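Local coordinates for protein positive phenol-degradative gene regulator (Ralstonia sp. E2, PDB 5FRV) that probably activates transcription of phenol-degradation genes when its N-terminal sensor region, the part in this chain, binds a phenolic effector such as p-cresol, at residues A[109-114]-A[127-132]. Numbering follows the deposited sequence.
Sequences RVTPLT and EFLWED. With PCR (p-cresol), chain D.
Over one face of the Phe128 ring p-cresol presents its CD2 edge, 3.6 Å above the plane and with the two rings steeply inclined; Pro112 CA and Val110 CG1 approach the phenyl obliquely. The indole of Trp130 meets the ligand at its edge: NE1 donates to the p-cresol OH at 2.9 Å, bent to 145° at the hydrogen. Val110, with CG1 anti to its backbone N (chi1 -171°), uses both branches, laying CG1 near cresol CE2 and CG2 3.8 Å from Trp130 CD1. His102 ND1 also bonds the phenol oxygen, so two groups grip it. Trp130 also packs on Cys151 and Cys185, two of the zinc ligands.

These ligand-facing residues form the non-hydrogen-bonded pairs Val110/Trp130 and Pro112/Phe128 of an antiparallel hairpin. Arg109/Glu131 and Thr111/Leu129 are doubly hydrogen-bonded, Leu129 N reaching Thr111 O at 2.7 Å; a classic beta bulge sets Leu113 and Thr114 against Glu127. On the Arg109-Thr111-Glu131 face, one water bridges Arg109 O, Thr111 OG1 and Glu131 OE1. That OE1 also lies at the Arg109 guanidinium edge in a long salt bridge (NE to OE1 3.8 Å), its carboxylate turned 81° from the guanidinium. The hairpin thus lines one side of the p-cresol pocket, consistent with selecting a ligand that carries a hydroxyl at this point.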
ATOM      1  N   ARG A 109      -3.901 -14.140  -6.378  1.00 34.77           N
ATOM      2  CA  ARG A 109      -3.553 -15.549  -6.255  1.00 35.18           C
ATOM      3  C   ARG A 109      -2.923 -15.988  -7.562  1.00 37.89           C
ATOM      4  O   ARG A 109      -3.530 -15.877  -8.632  1.00 37.36           O
ATOM      5  CB  ARG A 109      -4.775 -16.412  -5.935  1.00 42.57           C
ATOM      6  CG  ARG A 109      -4.457 -17.898  -5.950  1.00 43.18           C
ATOM      7  CD  ARG A 109      -5.707 -18.773  -5.894  1.00 46.77           C
ATOM      8  NE  ARG A 109      -5.337 -20.182  -6.024  1.00 52.84           N
ATOM      9  CZ  ARG A 109      -4.932 -20.944  -5.012  1.00 52.61           C
ATOM     10  NH1 ARG A 109      -4.863 -20.439  -3.786  1.00 55.12           N
ATOM     11  NH2 ARG A 109      -4.603 -22.215  -5.221  1.00 49.80           N
ATOM     12  N   VAL A 110      -1.694 -16.473  -7.480  1.00 37.78           N
ATOM     13  CA  VAL A 110      -0.931 -16.770  -8.683  1.00 35.31           C
ATOM     14  C   VAL A 110      -0.790 -18.264  -8.848  1.00 37.10           C
ATOM     15  O   VAL A 110      -0.465 -18.975  -7.895  1.00 39.48           O
ATOM     16  CB  VAL A 110       0.449 -16.126  -8.636  1.00 31.41           C
ATOM     17  CG1 VAL A 110       1.154 -16.249 -10.002  1.00 33.81           C
ATOM     18  CG2 VAL A 110       0.318 -14.671  -8.218  1.00 32.02           C
ATOM     19  N   THR A 111      -1.068 -18.741 -10.055  1.00 38.50           N
ATOM     20  CA  THR A 111      -0.782 -20.129 -10.402  1.00 38.69           C
ATOM     21  C   THR A 111       0.093 -20.205 -11.646  1.00 37.63           C
ATOM     22  O   THR A 111      -0.339 -19.813 -12.738  1.00 37.97           O
ATOM     23  CB  THR A 111      -2.072 -20.928 -10.638  1.00 41.46           C
ATOM     24  OG1 THR A 111      -2.931 -20.767  -9.504  1.00 37.46           O
ATOM     25  CG2 THR A 111      -1.757 -22.411 -10.836  1.00 40.24           C
ATOM     26  N   PRO A 112       1.333 -20.695 -11.485  1.00 37.16           N
ATOM     27  CA  PRO A 112       2.226 -20.912 -12.622  1.00 40.04           C
ATOM     28  C   PRO A 112       1.597 -21.912 -13.586  1.00 40.58           C
ATOM     29  O   PRO A 112       1.120 -22.957 -13.139  1.00 42.72           O
ATOM     30  CB  PRO A 112       3.496 -21.483 -11.977  1.00 41.10           C
ATOM     31  CG  PRO A 112       3.416 -21.087 -10.534  1.00 40.62           C
ATOM     32  CD  PRO A 112       1.949 -21.115 -10.215  1.00 41.79           C
ATOM     33  N   LEU A 113       1.550 -21.583 -14.870  1.00 39.95           N
ATOM     34  CA  LEU A 113       0.976 -22.502 -15.863  1.00 46.43           C
ATOM     35  C   LEU A 113       2.061 -23.411 -16.427  1.00 49.22           C
ATOM     36  O   LEU A 113       2.077 -24.625 -16.196  1.00 50.71           O
ATOM     37  CB  LEU A 113       0.304 -21.739 -17.015  1.00 42.63           C
ATOM     38  CG  LEU A 113      -0.997 -20.976 -16.762  1.00 44.12           C
ATOM     39  CD1 LEU A 113      -1.241 -19.974 -17.884  1.00 44.17           C
ATOM     40  CD2 LEU A 113      -2.178 -21.916 -16.622  1.00 37.76           C
ATOM     41  N   THR A 114       2.962 -22.803 -17.185  1.00 46.16           N
ATOM     42  CA  THR A 114       4.120 -23.497 -17.710  1.00 45.91           C
ATOM     43  C   THR A 114       5.304 -22.544 -17.599  1.00 43.58           C
ATOM     44  O   THR A 114       5.210 -21.387 -17.991  1.00 46.23           O
ATOM     45  CB  THR A 114       3.915 -23.942 -19.177  1.00 54.39           C
ATOM     46  OG1 THR A 114       3.695 -22.792 -20.005  1.00 57.31           O
ATOM     47  CG2 THR A 114       2.711 -24.884 -19.305  1.00 49.47           C
ATOM     48  N   GLU A 127       4.249 -18.444 -18.227  1.00 36.77           N
ATOM     49  CA  GLU A 127       2.816 -18.171 -18.336  1.00 37.09           C
ATOM     50  C   GLU A 127       2.204 -18.414 -16.974  1.00 32.20           C
ATOM     51  O   GLU A 127       2.518 -19.412 -16.327  1.00 33.37           O
ATOM     52  CB  GLU A 127       2.128 -19.079 -19.372  1.00 43.89           C
ATOM     53  CG  GLU A 127       2.589 -18.921 -20.825  1.00 46.67           C
ATOM     54  CD  GLU A 127       1.833 -19.852 -21.792  1.00 57.94           C
ATOM     55  OE1 GLU A 127       1.017 -20.679 -21.314  1.00 57.95           O
ATOM     56  OE2 GLU A 127       2.066 -19.759 -23.025  1.00 53.81           O
ATOM     57  N   PHE A 128       1.329 -17.516 -16.539  1.00 33.03           N
ATOM     58  CA  PHE A 128       0.733 -17.618 -15.206  1.00 32.98           C
ATOM     59  C   PHE A 128      -0.748 -17.272 -15.203  1.00 34.72           C
ATOM     60  O   PHE A 128      -1.194 -16.410 -15.970  1.00 32.19           O
ATOM     61  CB  PHE A 128       1.446 -16.689 -14.208  1.00 32.58           C
ATOM     62  CG  PHE A 128       2.937 -16.894 -14.143  1.00 29.14           C
ATOM     63  CD1 PHE A 128       3.764 -16.350 -15.103  1.00 29.23           C
ATOM     64  CD2 PHE A 128       3.503 -17.612 -13.108  1.00 31.50           C
ATOM     65  CE1 PHE A 128       5.125 -16.545 -15.053  1.00 29.49           C
ATOM     66  CE2 PHE A 128       4.870 -17.806 -13.054  1.00 27.80           C
ATOM     67  CZ  PHE A 128       5.673 -17.274 -14.023  1.00 28.46           C
ATOM     68  N   LEU A 129      -1.481 -17.939 -14.308  1.00 36.38           N
ATOM     69  CA  LEU A 129      -2.869 -17.615 -13.986  1.00 33.74           C
ATOM     70  C   LEU A 129      -2.940 -16.679 -12.776  1.00 35.86           C
ATOM     71  O   LEU A 129      -2.229 -16.874 -11.778  1.00 33.61           O
ATOM     72  CB  LEU A 129      -3.665 -18.884 -13.694  1.00 36.01           C
ATOM     73  CG  LEU A 129      -5.135 -18.674 -13.308  1.00 43.96           C
ATOM     74  CD1 LEU A 129      -5.948 -18.190 -14.512  1.00 44.90           C
ATOM     75  CD2 LEU A 129      -5.755 -19.935 -12.713  1.00 47.37           C
ATOM     76  N   TRP A 130      -3.805 -15.678 -12.882  1.00 31.32           N
ATOM     77  CA  TRP A 130      -4.078 -14.721 -11.812  1.00 30.78           C
ATOM     78  C   TRP A 130      -5.538 -14.784 -11.364  1.00 35.67           C
ATOM     79  O   TRP A 130      -6.429 -14.340 -12.088  1.00 35.98           O
ATOM     80  CB  TRP A 130      -3.764 -13.302 -12.280  1.00 29.22           C
ATOM     81  CG  TRP A 130      -2.328 -12.870 -12.146  1.00 29.59           C
ATOM     82  CD1 TRP A 130      -1.325 -13.528 -11.500  1.00 28.78           C
ATOM     83  CD2 TRP A 130      -1.747 -11.667 -12.674  1.00 25.35           C
ATOM     84  NE1 TRP A 130      -0.150 -12.806 -11.590  1.00 28.70           N
ATOM     85  CE2 TRP A 130      -0.391 -11.659 -12.305  1.00 29.06           C
ATOM     86  CE3 TRP A 130      -2.250 -10.587 -13.404  1.00 24.80           C
ATOM     87  CZ2 TRP A 130       0.464 -10.618 -12.647  1.00 23.00           C
ATOM     88  CZ3 TRP A 130      -1.386  -9.564 -13.768  1.00 23.32           C
ATOM     89  CH2 TRP A 130      -0.050  -9.584 -13.377  1.00 23.27           C
ATOM     90  N   GLU A 131      -5.791 -15.307 -10.170  1.00 33.47           N
ATOM     91  CA  GLU A 131      -7.153 -15.264  -9.632  1.00 38.63           C
ATOM     92  C   GLU A 131      -7.279 -14.247  -8.499  1.00 39.20           C
ATOM     93  O   GLU A 131      -6.372 -14.108  -7.677  1.00 35.95           O
ATOM     94  CB  GLU A 131      -7.568 -16.654  -9.160  1.00 40.72           C
ATOM     95  CG  GLU A 131      -7.614 -17.681 -10.296  1.00 41.97           C
ATOM     96  CD  GLU A 131      -7.866 -19.097  -9.802  1.00 52.65           C
ATOM     97  OE1 GLU A 131      -6.880 -19.784  -9.442  1.00 55.63           O
ATOM     98  OE2 GLU A 131      -9.047 -19.522  -9.761  1.00 58.37           O
ATOM     99  N   ASP A 132      -8.402 -13.531  -8.485  1.00 39.96           N
ATOM    100  CA  ASP A 132      -8.712 -12.522  -7.460  1.00 41.30           C
ATOM    101  C   ASP A 132      -7.725 -11.344  -7.455  1.00 38.13           C
ATOM    102  O   ASP A 132      -7.367 -10.834  -6.386  1.00 37.46           O
ATOM    103  CB  ASP A 132      -8.747 -13.159  -6.066  1.00 41.07           C
ATOM    104  CG  ASP A 132      -9.551 -14.446  -6.036  1.00 50.11           C
ATOM    105  OD1 ASP A 132     -10.795 -14.378  -6.171  1.00 50.37           O
ATOM    106  OD2 ASP A 132      -8.936 -15.530  -5.890  1.00 53.28           O
TER
HETATM  107  CB  PCR D1210       7.326 -14.440 -11.649  1.00 26.72           C
HETATM  108  CG  PCR D1210       5.979 -13.909 -11.207  1.00 27.73           C
HETATM  109  CD1 PCR D1210       5.888 -13.080 -10.100  1.00 30.46           C
HETATM  110  CE1 PCR D1210       4.652 -12.612  -9.696  1.00 25.14           C
HETATM  111  CD2 PCR D1210       4.837 -14.267 -11.910  1.00 27.82           C
HETATM  112  CE2 PCR D1210       3.604 -13.804 -11.510  1.00 26.90           C
HETATM  113  CZ  PCR D1210       3.514 -12.975 -10.402  1.00 29.92           C
HETATM  114  OH  PCR D1210       2.274 -12.493  -9.986  1.00 28.61           O
HETATM  115  O   HOH W   1      -4.285 -18.716  -9.686  1.00 36.10           O